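Nucleoporin NUP159 (Saccharomyces cerevisiae, PDB 1XIP) serves as a nucleoporin of the nuclear pore complex, its N-terminal beta-propeller tethering the helicase Dbp5 to the pore for mRNA export. Local coordinates at residues D16-I27 with E372-H382. Residues are numbered along the deposited sequence; the frame is centred on the assembly and turned at random.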
# COMPACT_ATOMS: atom_id res chain seq x y z
N ASP A 16 -7.19 -24.30 -3.37
CA ASP A 16 -6.59 -23.93 -4.65
C ASP A 16 -5.66 -22.71 -4.53
O ASP A 16 -5.05 -22.30 -5.51
CB ASP A 16 -7.67 -23.64 -5.69
CG ASP A 16 -8.69 -24.75 -5.80
OD1 ASP A 16 -9.88 -24.43 -6.02
OD2 ASP A 16 -8.40 -25.96 -5.70
N PHE A 17 -5.59 -22.15 -3.33
CA PHE A 17 -4.79 -20.95 -3.09
C PHE A 17 -3.77 -21.23 -2.03
O PHE A 17 -4.07 -21.87 -1.01
CB PHE A 17 -5.68 -19.80 -2.62
CG PHE A 17 -6.33 -19.06 -3.74
CD1 PHE A 17 -7.71 -19.19 -3.98
CD2 PHE A 17 -5.58 -18.23 -4.58
CE1 PHE A 17 -8.32 -18.50 -5.04
CE2 PHE A 17 -6.18 -17.54 -5.63
CZ PHE A 17 -7.55 -17.68 -5.86
N GLY A 18 -2.56 -20.73 -2.26
CA GLY A 18 -1.54 -20.73 -1.24
C GLY A 18 -0.32 -19.90 -1.58
O GLY A 18 -0.07 -19.58 -2.75
N PHE A 19 0.44 -19.55 -0.54
CA PHE A 19 1.72 -18.90 -0.71
C PHE A 19 2.85 -19.92 -0.55
O PHE A 19 2.76 -20.85 0.24
CB PHE A 19 1.88 -17.78 0.31
CG PHE A 19 0.93 -16.63 0.09
CD1 PHE A 19 1.26 -15.59 -0.78
CD2 PHE A 19 -0.28 -16.58 0.77
CE1 PHE A 19 0.39 -14.50 -0.96
CE2 PHE A 19 -1.14 -15.52 0.59
CZ PHE A 19 -0.81 -14.47 -0.27
N LYS A 20 3.90 -19.74 -1.36
CA LYS A 20 5.12 -20.52 -1.23
C LYS A 20 6.24 -19.57 -0.82
O LYS A 20 6.56 -18.64 -1.56
CB LYS A 20 5.47 -21.21 -2.55
CG LYS A 20 6.06 -22.59 -2.38
CD LYS A 20 7.61 -22.57 -2.32
CE LYS A 20 8.16 -23.79 -1.56
NZ LYS A 20 8.78 -24.83 -2.47
N PHE A 21 6.78 -19.77 0.39
CA PHE A 21 7.84 -18.92 0.92
C PHE A 21 9.13 -19.13 0.16
O PHE A 21 9.78 -20.17 0.27
CB PHE A 21 8.08 -19.22 2.39
CG PHE A 21 9.15 -18.36 3.00
CD1 PHE A 21 8.93 -16.99 3.24
CD2 PHE A 21 10.40 -18.91 3.32
CE1 PHE A 21 9.94 -16.20 3.81
CE2 PHE A 21 11.42 -18.11 3.89
CZ PHE A 21 11.19 -16.77 4.14
N LEU A 22 9.50 -18.14 -0.64
CA LEU A 22 10.66 -18.29 -1.47
C LEU A 22 11.97 -17.92 -0.75
O LEU A 22 13.01 -18.53 -1.01
CB LEU A 22 10.48 -17.53 -2.79
CG LEU A 22 10.30 -18.40 -4.04
CD1 LEU A 22 9.41 -19.58 -3.78
CD2 LEU A 22 9.75 -17.58 -5.17
N GLY A 23 11.92 -16.93 0.14
CA GLY A 23 13.07 -16.58 0.98
C GLY A 23 13.03 -15.18 1.58
O GLY A 23 12.14 -14.37 1.27
N GLN A 24 14.01 -14.89 2.44
CA GLN A 24 14.04 -13.64 3.20
C GLN A 24 15.45 -13.26 3.61
O GLN A 24 16.20 -14.10 4.11
CB GLN A 24 13.22 -13.80 4.45
CG GLN A 24 12.92 -12.53 5.15
CD GLN A 24 11.61 -12.62 5.89
OE1 GLN A 24 10.70 -11.80 5.67
NE2 GLN A 24 11.48 -13.66 6.74
N LYS A 25 15.80 -11.99 3.42
CA LYS A 25 17.12 -11.46 3.77
C LYS A 25 17.05 -9.96 4.03
O LYS A 25 16.21 -9.24 3.44
CB LYS A 25 18.13 -11.76 2.67
CG LYS A 25 18.89 -13.08 2.91
CD LYS A 25 19.58 -13.60 1.66
CE LYS A 25 19.52 -15.11 1.59
NZ LYS A 25 20.61 -15.67 0.74
N GLN A 26 17.90 -9.48 4.95
CA GLN A 26 18.05 -8.06 5.14
C GLN A 26 18.86 -7.53 3.98
O GLN A 26 19.97 -7.98 3.76
CB GLN A 26 18.77 -7.73 6.44
CG GLN A 26 18.92 -6.21 6.62
CD GLN A 26 19.21 -5.80 8.04
OE1 GLN A 26 20.08 -6.37 8.68
NE2 GLN A 26 18.49 -4.81 8.53
N ILE A 27 18.28 -6.61 3.23
CA ILE A 27 18.94 -6.05 2.08
C ILE A 27 19.25 -4.57 2.28
O ILE A 27 20.00 -3.97 1.49
CB ILE A 27 18.12 -6.25 0.79
CG1 ILE A 27 16.78 -5.51 0.87
CG2 ILE A 27 17.97 -7.77 0.48
CD1 ILE A 27 16.23 -5.08 -0.48
N GLU A 372 12.44 -3.26 8.93
CA GLU A 372 13.84 -3.54 9.23
C GLU A 372 14.75 -3.72 8.00
O GLU A 372 15.84 -4.21 8.13
CB GLU A 372 13.97 -4.78 10.13
CG GLU A 372 13.14 -4.70 11.40
CD GLU A 372 13.55 -5.75 12.43
OE1 GLU A 372 13.61 -6.95 12.06
OE2 GLU A 372 13.80 -5.37 13.60
N GLY A 373 14.28 -3.36 6.81
CA GLY A 373 15.07 -3.50 5.61
C GLY A 373 15.16 -4.93 5.12
O GLY A 373 15.92 -5.24 4.22
N SER A 374 14.39 -5.81 5.74
CA SER A 374 14.33 -7.19 5.31
C SER A 374 13.33 -7.31 4.17
O SER A 374 12.30 -6.64 4.18
CB SER A 374 13.94 -8.09 6.46
OG SER A 374 14.22 -9.44 6.14
N LEU A 375 13.66 -8.16 3.20
CA LEU A 375 12.79 -8.38 2.06
C LEU A 375 12.41 -9.84 1.98
O LEU A 375 13.27 -10.71 2.07
CB LEU A 375 13.44 -7.92 0.74
CG LEU A 375 12.47 -7.89 -0.48
CD1 LEU A 375 12.55 -6.61 -1.19
CD2 LEU A 375 12.69 -9.02 -1.44
N GLN A 376 11.13 -10.08 1.76
CA GLN A 376 10.58 -11.41 1.66
C GLN A 376 10.01 -11.62 0.24
O GLN A 376 9.35 -10.72 -0.31
CB GLN A 376 9.49 -11.52 2.69
CG GLN A 376 8.82 -12.84 2.75
CD GLN A 376 7.63 -12.86 3.71
OE1 GLN A 376 7.26 -11.81 4.30
NE2 GLN A 376 7.01 -14.04 3.87
N ILE A 377 10.28 -12.78 -0.35
CA ILE A 377 9.63 -13.15 -1.61
C ILE A 377 8.67 -14.30 -1.38
O ILE A 377 9.04 -15.34 -0.82
CB ILE A 377 10.63 -13.53 -2.72
CG1 ILE A 377 11.54 -12.35 -3.09
CG2 ILE A 377 9.88 -14.03 -3.97
CD1 ILE A 377 12.54 -12.67 -4.19
N VAL A 378 7.43 -14.11 -1.84
CA VAL A 378 6.36 -15.07 -1.62
C VAL A 378 5.64 -15.35 -2.96
O VAL A 378 5.08 -14.44 -3.59
CB VAL A 378 5.39 -14.54 -0.52
CG1 VAL A 378 4.24 -15.42 -0.37
CG2 VAL A 378 6.08 -14.44 0.82
N GLY A 379 5.68 -16.59 -3.41
CA GLY A 379 4.96 -16.95 -4.61
C GLY A 379 3.52 -17.33 -4.30
O GLY A 379 3.29 -18.22 -3.49
N LEU A 380 2.56 -16.66 -4.92
CA LEU A 380 1.16 -17.04 -4.75
C LEU A 380 0.75 -17.99 -5.85
O LEU A 380 0.84 -17.65 -7.03
CB LEU A 380 0.22 -15.82 -4.71
CG LEU A 380 -1.29 -16.13 -4.67
CD1 LEU A 380 -1.74 -16.85 -3.37
CD2 LEU A 380 -2.14 -14.87 -4.92
N PHE A 381 0.32 -19.19 -5.47
CA PHE A 381 0.03 -20.22 -6.44
C PHE A 381 -1.46 -20.42 -6.73
O PHE A 381 -2.33 -20.03 -5.92
CB PHE A 381 0.73 -21.54 -6.09
CG PHE A 381 0.11 -22.30 -4.94
CD1 PHE A 381 -1.09 -23.01 -5.11
CD2 PHE A 381 0.75 -22.34 -3.70
CE1 PHE A 381 -1.67 -23.73 -4.04
CE2 PHE A 381 0.18 -23.06 -2.62
CZ PHE A 381 -1.04 -23.75 -2.80
N HIS A 382 -1.73 -20.99 -7.91
CA HIS A 382 -3.07 -21.38 -8.40
C HIS A 382 -4.23 -20.58 -7.78
O HIS A 382 -4.62 -19.53 -8.30
CB HIS A 382 -3.27 -22.90 -8.21
CG HIS A 382 -4.42 -23.47 -8.99
ND1 HIS A 382 -5.36 -22.68 -9.62
CD2 HIS A 382 -4.78 -24.75 -9.24
CE1 HIS A 382 -6.24 -23.45 -10.23
NE2 HIS A 382 -5.92 -24.72 -10.01
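Phe19, Lys20 and Phe21 pair with Leu380, Gly379 and Val378 in the antiparallel closure of a beta-propeller blade: strand 18-26, near the start of the chain, forms one outermost strand of a four-stranded antiparallel sheet, beside 374-381, whose other edge bonds to strand 365-370. This pairing of the two chain ends within one blade is the Velcro closure of propellers, and the axes of the two short strands approach to 4.4 Å, their N-to-C directions 149° apart.

Backbone bonds set the register. Lys20 N reaches Gly379 O at 2.7 Å, and Gly379 N answers to Lys20 O. A classic beta bulge follows, in which Leu22 and Gly23 both face Ile377: Leu22 N meets Ile377 O at 2.8 Å, whereas the bond from Gly23 N to the same oxygen is weak (3.4 Å). Regular pairing resumes as Ile377 N donates to Gly23 O, and Lys25 and Leu375 exchange two bonds.

Phe19 and Leu380 pack on one face of the sheet, and Ile377 lies on the other, where Leu22 reaches it from the bulge. Leu380 CD1 stands over the Phe19 ring, 4.0 Å from its centroid and 10° off the normal, a CH-pi contact. At the bulge, Leu22 CB packs on Ile377 CG2 (3.7 Å), while Ile377 also touches Ile72 of helix 65-73.

Among the polar side chains, the Gln376 amide brings NE2 to the edge of the Phe21 ring, near its plane, and the same nitrogen is hydrogen-bonded to Val324 O. Gln26, extended with CG anti to its backbone N (chi1 180°), reaches past the start of strand 374-381, where NE2 donates to Glu372 O at 2.7 Å through a bent bond.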